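Local coordinates for orotidine 5'-phosphate decarboxylase (Sulfolobus solfataricus, PDB 4DBD), which probably catalyses the decarboxylation of orotidine 5'-monophosphate to UMP, the last step of de novo UMP biosynthesis, and works as a homodimer, at residues R5-M10 / A181-I186; F82-F87 / K106-V111. All coordinates share one frame; numbering follows the deposited sequence. Where two conformers were deposited one is given.

Contact 1: R5-M10 / A181-I186; sequences RVILAM and ADYEII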
loop_
_atom_site.group_PDB
_atom_site.type_symbol
_atom_site.label_atom_id
_atom_site.label_comp_id
_atom_site.label_asym_id
_atom_site.label_seq_id
_atom_site.Cartn_x
_atom_site.Cartn_y
_atom_site.Cartn_z
ATOM N N ARG A 5 24.691 0.953 -9.665
ATOM C CA ARG A 5 23.916 -0.090 -9.025
ATOM C C ARG A 5 22.848 0.559 -8.171
ATOM O O ARG A 5 22.227 -0.107 -7.332
ATOM C CB ARG A 5 24.824 -0.899 -8.112
ATOM C CG ARG A 5 25.943 -1.617 -8.822
ATOM C CD ARG A 5 25.445 -2.925 -9.364
ATOM N NE ARG A 5 26.535 -3.797 -9.785
ATOM C CZ ARG A 5 26.549 -5.110 -9.586
ATOM N NH1 ARG A 5 25.530 -5.699 -8.969
ATOM N NH2 ARG A 5 27.581 -5.836 -10.000
ATOM N N VAL A 6 22.665 1.861 -8.354
ATOM C CA VAL A 6 21.758 2.623 -7.497
ATOM C C VAL A 6 20.387 2.863 -8.118
ATOM O O VAL A 6 20.274 3.257 -9.282
ATOM C CB VAL A 6 22.346 3.990 -7.100
ATOM C CG1 VAL A 6 21.308 4.818 -6.365
ATOM C CG2 VAL A 6 23.598 3.815 -6.253
ATOM N N ILE A 7 19.344 2.618 -7.329
ATOM C CA ILE A 7 17.994 3.010 -7.713
ATOM C C ILE A 7 17.594 4.169 -6.808
ATOM O O ILE A 7 17.554 4.015 -5.582
ATOM C CB ILE A 7 16.977 1.846 -7.548
ATOM C CG1 ILE A 7 17.258 0.736 -8.563
ATOM C CG2 ILE A 7 15.550 2.367 -7.709
ATOM C CD1 ILE A 7 16.556 -0.567 -8.261
ATOM N N LEU A 8 17.327 5.333 -7.394
ATOM C CA LEU A 8 16.932 6.493 -6.605
ATOM C C LEU A 8 15.519 6.329 -6.073
ATOM O O LEU A 8 14.579 6.128 -6.844
ATOM C CB LEU A 8 17.009 7.789 -7.426
ATOM C CG LEU A 8 16.477 9.048 -6.738
ATOM C CD1 LEU A 8 17.288 9.355 -5.466
ATOM C CD2 LEU A 8 16.479 10.260 -7.677
ATOM N N ALA A 9 15.359 6.431 -4.757
ATOM C CA ALA A 9 14.018 6.427 -4.189
ATOM C C ALA A 9 13.550 7.860 -4.149
ATOM O O ALA A 9 13.876 8.607 -3.216
ATOM C CB ALA A 9 14.003 5.805 -2.793
ATOM N N MET A 10 12.823 8.269 -5.181
ATOM C CA MET A 10 12.382 9.652 -5.244
ATOM C C MET A 10 11.093 9.836 -4.469
ATOM O O MET A 10 10.000 9.776 -5.030
ATOM C CB MET A 10 12.238 10.129 -6.690
ATOM C CG MET A 10 12.026 11.623 -6.786
ATOM S SD MET A 10 12.539 12.299 -8.376
ATOM C CE MET A 10 11.395 11.449 -9.469
ATOM N N ALA A 181 22.817 -8.586 -3.445
ATOM C CA ALA A 181 21.800 -7.779 -4.122
ATOM C C ALA A 181 22.310 -7.288 -5.479
ATOM O O ALA A 181 23.508 -7.121 -5.685
ATOM C CB ALA A 181 21.378 -6.606 -3.245
ATOM N N ASP A 182 21.391 -7.042 -6.405
ATOM C CA ASP A 182 21.766 -6.471 -7.689
ATOM C C ASP A 182 21.887 -4.947 -7.630
ATOM O O ASP A 182 22.842 -4.373 -8.141
ATOM C CB ASP A 182 20.759 -6.882 -8.762
ATOM C CG ASP A 182 20.803 -8.360 -9.039
ATOM O OD1 ASP A 182 21.799 -8.806 -9.646
ATOM O OD2 ASP A 182 19.869 -9.080 -8.630
ATOM N N TYR A 183 20.915 -4.313 -6.987
ATOM C CA TYR A 183 20.840 -2.870 -6.912
ATOM C C TYR A 183 20.509 -2.423 -5.501
ATOM O O TYR A 183 19.829 -3.140 -4.755
ATOM C CB TYR A 183 19.776 -2.360 -7.893
ATOM C CG TYR A 183 20.048 -2.833 -9.288
ATOM C CD1 TYR A 183 21.043 -2.245 -10.063
ATOM C CD2 TYR A 183 19.316 -3.879 -9.834
ATOM C CE1 TYR A 183 21.297 -2.694 -11.352
ATOM C CE2 TYR A 183 19.561 -4.338 -11.108
ATOM C CZ TYR A 183 20.552 -3.745 -11.864
ATOM O OH TYR A 183 20.787 -4.215 -13.137
ATOM N N GLU A 184 21.010 -1.249 -5.137
ATOM C CA GLU A 184 20.664 -0.622 -3.869
ATOM C C GLU A 184 19.734 0.562 -4.057
ATOM O O GLU A 184 19.971 1.443 -4.894
ATOM C CB GLU A 184 21.929 -0.214 -3.091
ATOM C CG GLU A 184 22.512 -1.378 -2.314
ATOM C CD GLU A 184 23.846 -1.062 -1.638
ATOM O OE1 GLU A 184 24.104 0.101 -1.247
ATOM O OE2 GLU A 184 24.639 -2.005 -1.503
ATOM N N ILE A 185 18.656 0.561 -3.280
ATOM C CA ILE A 185 17.686 1.642 -3.309
ATOM C C ILE A 185 18.055 2.667 -2.259
ATOM O O ILE A 185 18.147 2.352 -1.073
ATOM C CB ILE A 185 16.290 1.117 -3.019
ATOM C CG1 ILE A 185 15.862 0.184 -4.153
ATOM C CG2 ILE A 185 15.308 2.281 -2.853
ATOM C CD1 ILE A 185 14.736 -0.748 -3.806
ATOM N N ILE A 186 18.256 3.895 -2.708
ATOM C CA ILE A 186 18.753 4.966 -1.863
ATOM C C ILE A 186 17.895 6.206 -2.050
ATOM O O ILE A 186 17.664 6.660 -3.179
ATOM C CB ILE A 186 20.232 5.262 -2.188
ATOM C CG1 ILE A 186 21.032 3.958 -2.131
ATOM C CG2 ILE A 186 20.801 6.298 -1.222
ATOM C CD1 ILE A 186 22.472 4.081 -2.568
#
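Ile7 and Ile185 share the barrel-interior face, their side chains meeting at a slant with Ile7 CB 3.9 Å from Ile185 CG1. CG1 of Ile7 lies anti to its carbonyl carbon (chi1 -68°), which carries CD1 back along the strand to Tyr183 CB at 3.7 Å. On the same face the Ala9 methyl CB rests 3.8 Å from Ile185 CG2, and Lys30, a predicted substrate-binding residue, touches Ile7, Ala9 and Ile185. Here strand 6-10 meets strand 183-186, the parallel pairing of first and last strands that closes the TIM barrel. Four backbone bonds stitch the seam: Arg5 O receives Glu184 N, Glu184 O receives Ile7 N, Ile7 O receives Ile186 N, and Ile186 O receives Ala9 N. On the outward face Ile186 CD1 lies against both methyls of Val6, 3.9 Å from CG2, the side chains crossing near a right angle under helix 196-210. Glu184, also outward, turns its carboxylate away to the backbone N of Gly174 and Val177. Just before the two strands, Arg5 bends at chi2 (-84°), bringing NH1 to a lone pair of Asp182 O at 3.1 Å, almost within the guanidinium plane; the Asp182 carboxylate instead pairs with Arg153.

Contact 2: F82-F87 / K106-V111; sequences FIAHSF and KNLYLV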
loop_
_atom_site.group_PDB
_atom_site.type_symbol
_atom_site.label_atom_id
_atom_site.label_comp_id
_atom_site.label_asym_id
_atom_site.label_seq_id
_atom_site.Cartn_x
_atom_site.Cartn_y
_atom_site.Cartn_z
ATOM N N PHE A 82 6.604 -2.559 -11.062
ATOM C CA PHE A 82 5.770 -2.249 -9.912
ATOM C C PHE A 82 6.146 -3.129 -8.728
ATOM O O PHE A 82 6.411 -4.314 -8.888
ATOM C CB PHE A 82 4.292 -2.479 -10.246
ATOM C CG PHE A 82 3.746 -1.511 -11.246
ATOM C CD1 PHE A 82 3.280 -0.273 -10.842
ATOM C CD2 PHE A 82 3.732 -1.832 -12.591
ATOM C CE1 PHE A 82 2.784 0.629 -11.772
ATOM C CE2 PHE A 82 3.246 -0.935 -13.530
ATOM C CZ PHE A 82 2.772 0.289 -13.124
ATOM N N ILE A 83 6.168 -2.536 -7.539
ATOM C CA ILE A 83 6.440 -3.276 -6.310
ATOM C C ILE A 83 5.122 -3.600 -5.596
ATOM O O ILE A 83 4.262 -2.729 -5.410
ATOM C CB ILE A 83 7.407 -2.491 -5.404
ATOM C CG1 ILE A 83 8.788 -2.425 -6.080
ATOM C CG2 ILE A 83 7.472 -3.112 -4.002
ATOM C CD1 ILE A 83 9.802 -1.581 -5.348
ATOM N N ALA A 84 4.947 -4.875 -5.263
ATOM C CA ALA A 84 3.818 -5.327 -4.448
ATOM C C ALA A 84 4.327 -6.144 -3.278
ATOM O O ALA A 84 5.432 -6.682 -3.329
ATOM C CB ALA A 84 2.856 -6.169 -5.279
ATOM N N HIS A 85 3.518 -6.246 -2.226
ATOM C CA HIS A 85 3.875 -7.078 -1.070
ATOM C C HIS A 85 3.598 -8.544 -1.330
ATOM O O HIS A 85 2.553 -8.886 -1.862
ATOM C CB HIS A 85 3.089 -6.642 0.167
ATOM C CG HIS A 85 3.779 -5.595 0.979
ATOM N ND1 HIS A 85 4.887 -5.864 1.752
ATOM C CD2 HIS A 85 3.519 -4.274 1.131
ATOM C CE1 HIS A 85 5.284 -4.752 2.347
ATOM N NE2 HIS A 85 4.472 -3.774 1.986
ATOM N N SER A 86 4.536 -9.410 -0.945
ATOM C CA SER A 86 4.298 -10.850 -1.007
ATOM C C SER A 86 3.239 -11.313 -0.017
ATOM O O SER A 86 2.481 -12.242 -0.306
ATOM C CB SER A 86 5.587 -11.627 -0.686
ATOM O OG SER A 86 6.602 -11.364 -1.631
ATOM N N PHE A 87 3.180 -10.677 1.156
ATOM C CA PHE A 87 2.372 -11.224 2.257
ATOM C C PHE A 87 0.873 -11.299 1.957
ATOM O O PHE A 87 0.136 -12.056 2.608
ATOM C CB PHE A 87 2.643 -10.500 3.592
ATOM C CG PHE A 87 1.994 -9.143 3.710
ATOM C CD1 PHE A 87 0.671 -9.021 4.117
ATOM C CD2 PHE A 87 2.720 -7.992 3.457
ATOM C CE1 PHE A 87 0.077 -7.765 4.233
ATOM C CE2 PHE A 87 2.137 -6.745 3.574
ATOM C CZ PHE A 87 0.816 -6.630 3.962
ATOM N N LYS A 106 4.760 -5.318 -18.214
ATOM C CA LYS A 106 5.322 -4.704 -17.008
ATOM C C LYS A 106 5.986 -5.769 -16.143
ATOM O O LYS A 106 5.580 -6.926 -16.160
ATOM C CB LYS A 106 4.210 -4.016 -16.213
ATOM C CG LYS A 106 3.407 -3.014 -17.019
ATOM C CD LYS A 106 4.308 -1.905 -17.538
ATOM C CE LYS A 106 3.510 -0.862 -18.313
ATOM N NZ LYS A 106 4.397 0.179 -18.895
ATOM N N ASN A 107 7.012 -5.368 -15.394
ATOM C CA ASN A 107 7.667 -6.258 -14.441
ATOM C C ASN A 107 7.053 -6.131 -13.045
ATOM O O ASN A 107 6.588 -5.052 -12.654
ATOM C CB ASN A 107 9.160 -5.928 -14.333
ATOM C CG ASN A 107 9.890 -6.046 -15.652
ATOM O OD1 ASN A 107 9.768 -7.042 -16.363
ATOM N ND2 ASN A 107 10.667 -5.020 -15.982
ATOM N N LEU A 108 7.087 -7.226 -12.287
ATOM C CA LEU A 108 6.633 -7.232 -10.898
ATOM C C LEU A 108 7.812 -7.523 -9.978
ATOM O O LEU A 108 8.604 -8.427 -10.242
ATOM C CB LEU A 108 5.540 -8.305 -10.688
ATOM C CG LEU A 108 4.946 -8.505 -9.291
ATOM C CD1 LEU A 108 4.294 -7.219 -8.770
ATOM C CD2 LEU A 108 3.955 -9.677 -9.254
ATOM N N TYR A 109 7.940 -6.721 -8.924
ATOM C CA TYR A 109 8.892 -6.973 -7.838
ATOM C C TYR A 109 8.087 -7.211 -6.568
ATOM O O TYR A 109 7.183 -6.428 -6.258
ATOM C CB TYR A 109 9.785 -5.748 -7.626
ATOM C CG TYR A 109 10.838 -5.565 -8.687
ATOM C CD1 TYR A 109 12.151 -5.949 -8.456
ATOM C CD2 TYR A 109 10.526 -5.001 -9.919
ATOM C CE1 TYR A 109 13.125 -5.784 -9.421
ATOM C CE2 TYR A 109 11.502 -4.827 -10.894
ATOM C CZ TYR A 109 12.795 -5.226 -10.634
ATOM O OH TYR A 109 13.773 -5.071 -11.582
ATOM N N LEU A 110 8.414 -8.268 -5.821
ATOM C CA LEU A 110 7.669 -8.565 -4.598
ATOM C C LEU A 110 8.503 -8.280 -3.351
ATOM O O LEU A 110 9.691 -8.588 -3.297
ATOM C CB LEU A 110 7.198 -10.015 -4.579
ATOM C CG LEU A 110 6.186 -10.462 -5.632
ATOM C CD1 LEU A 110 5.877 -11.939 -5.443
ATOM C CD2 LEU A 110 4.898 -9.620 -5.546
ATOM N N VAL A 111 7.869 -7.682 -2.349
ATOM C CA VAL A 111 8.548 -7.376 -1.097
ATOM C C VAL A 111 8.730 -8.641 -0.258
ATOM O O VAL A 111 7.749 -9.296 0.120
ATOM C CB VAL A 111 7.769 -6.327 -0.293
ATOM C CG1 VAL A 111 8.423 -6.135 1.079
ATOM C CG2 VAL A 111 7.725 -5.022 -1.064
HETATM O O HOH W 1 5.455 -8.618 1.729
#
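Lys106 lays CG against the edge of the Phe82 ring, 4.1 Å from CE2, before its chain bends away to put NZ on the carbonyls of Ser77 and Ala79. It immediately precedes the second strand of a beta-alpha-beta unit of the TIM barrel, in which helix 90-103 links parallel strands 81-85 and 107-113. Asn107 O accepts Phe82 N, the first of four backbone bonds between the strands. Leu108 points outward, and with CG anti to its backbone N (chi1 179°) it brings CD1 to 3.9 Å from Ala84 CB; Leu101 of helix 90-103 packs on it. Tyr109 faces the interior: its CB meets Ile83 CG1 at 3.8 Å, its N and O bond to Phe82 O and Ala84 N, and its hydroxyl reaches Glu55. Leu110, outward again, sets CD2 beside the Ala84 methyl, while its CB touches Ser86 OG. Val111 N bonds to Ala84 O; its side chain crosses Ile83 at about a right angle, CG2 3.5 Å from Ile83 CG2, and runs alongside His85, with CB and CG1 near ND1 and CG2 over one face of the imidazole, whose NE2 bonds to Ala63 O of the second subunit. Val111 O takes Ser86 OG at 2.9 Å, from above the carbonyl plane, and a hydrogen from a water that accepts Phe87 N and sits in the imidazole plane, 2.8 Å from His85 ND1.

Overall arrangement
Both contacts join neighbouring strands of one closed, eight-stranded parallel barrel, with their centres about 15 Å apart and their nearest atoms about 5 Å apart, without touching. Contact 2 is local, pairing the fourth and fifth strands across a single helix, and is nested inside the long chain excursion that contact 1 closes by bringing the eighth strand back to the first. Strands 28-32 and 55-62 lie between them on one way round the sheet, strands 138-141 and 160-163 on the other. Inside the barrel both approach Lys30, near Ile185 of contact 1 and Ile83 of contact 2, so both seams probably help to line the substrate site. Contact 2 also reaches the dimer interface through His85 and Phe87; the second subunit does not touch contact 1.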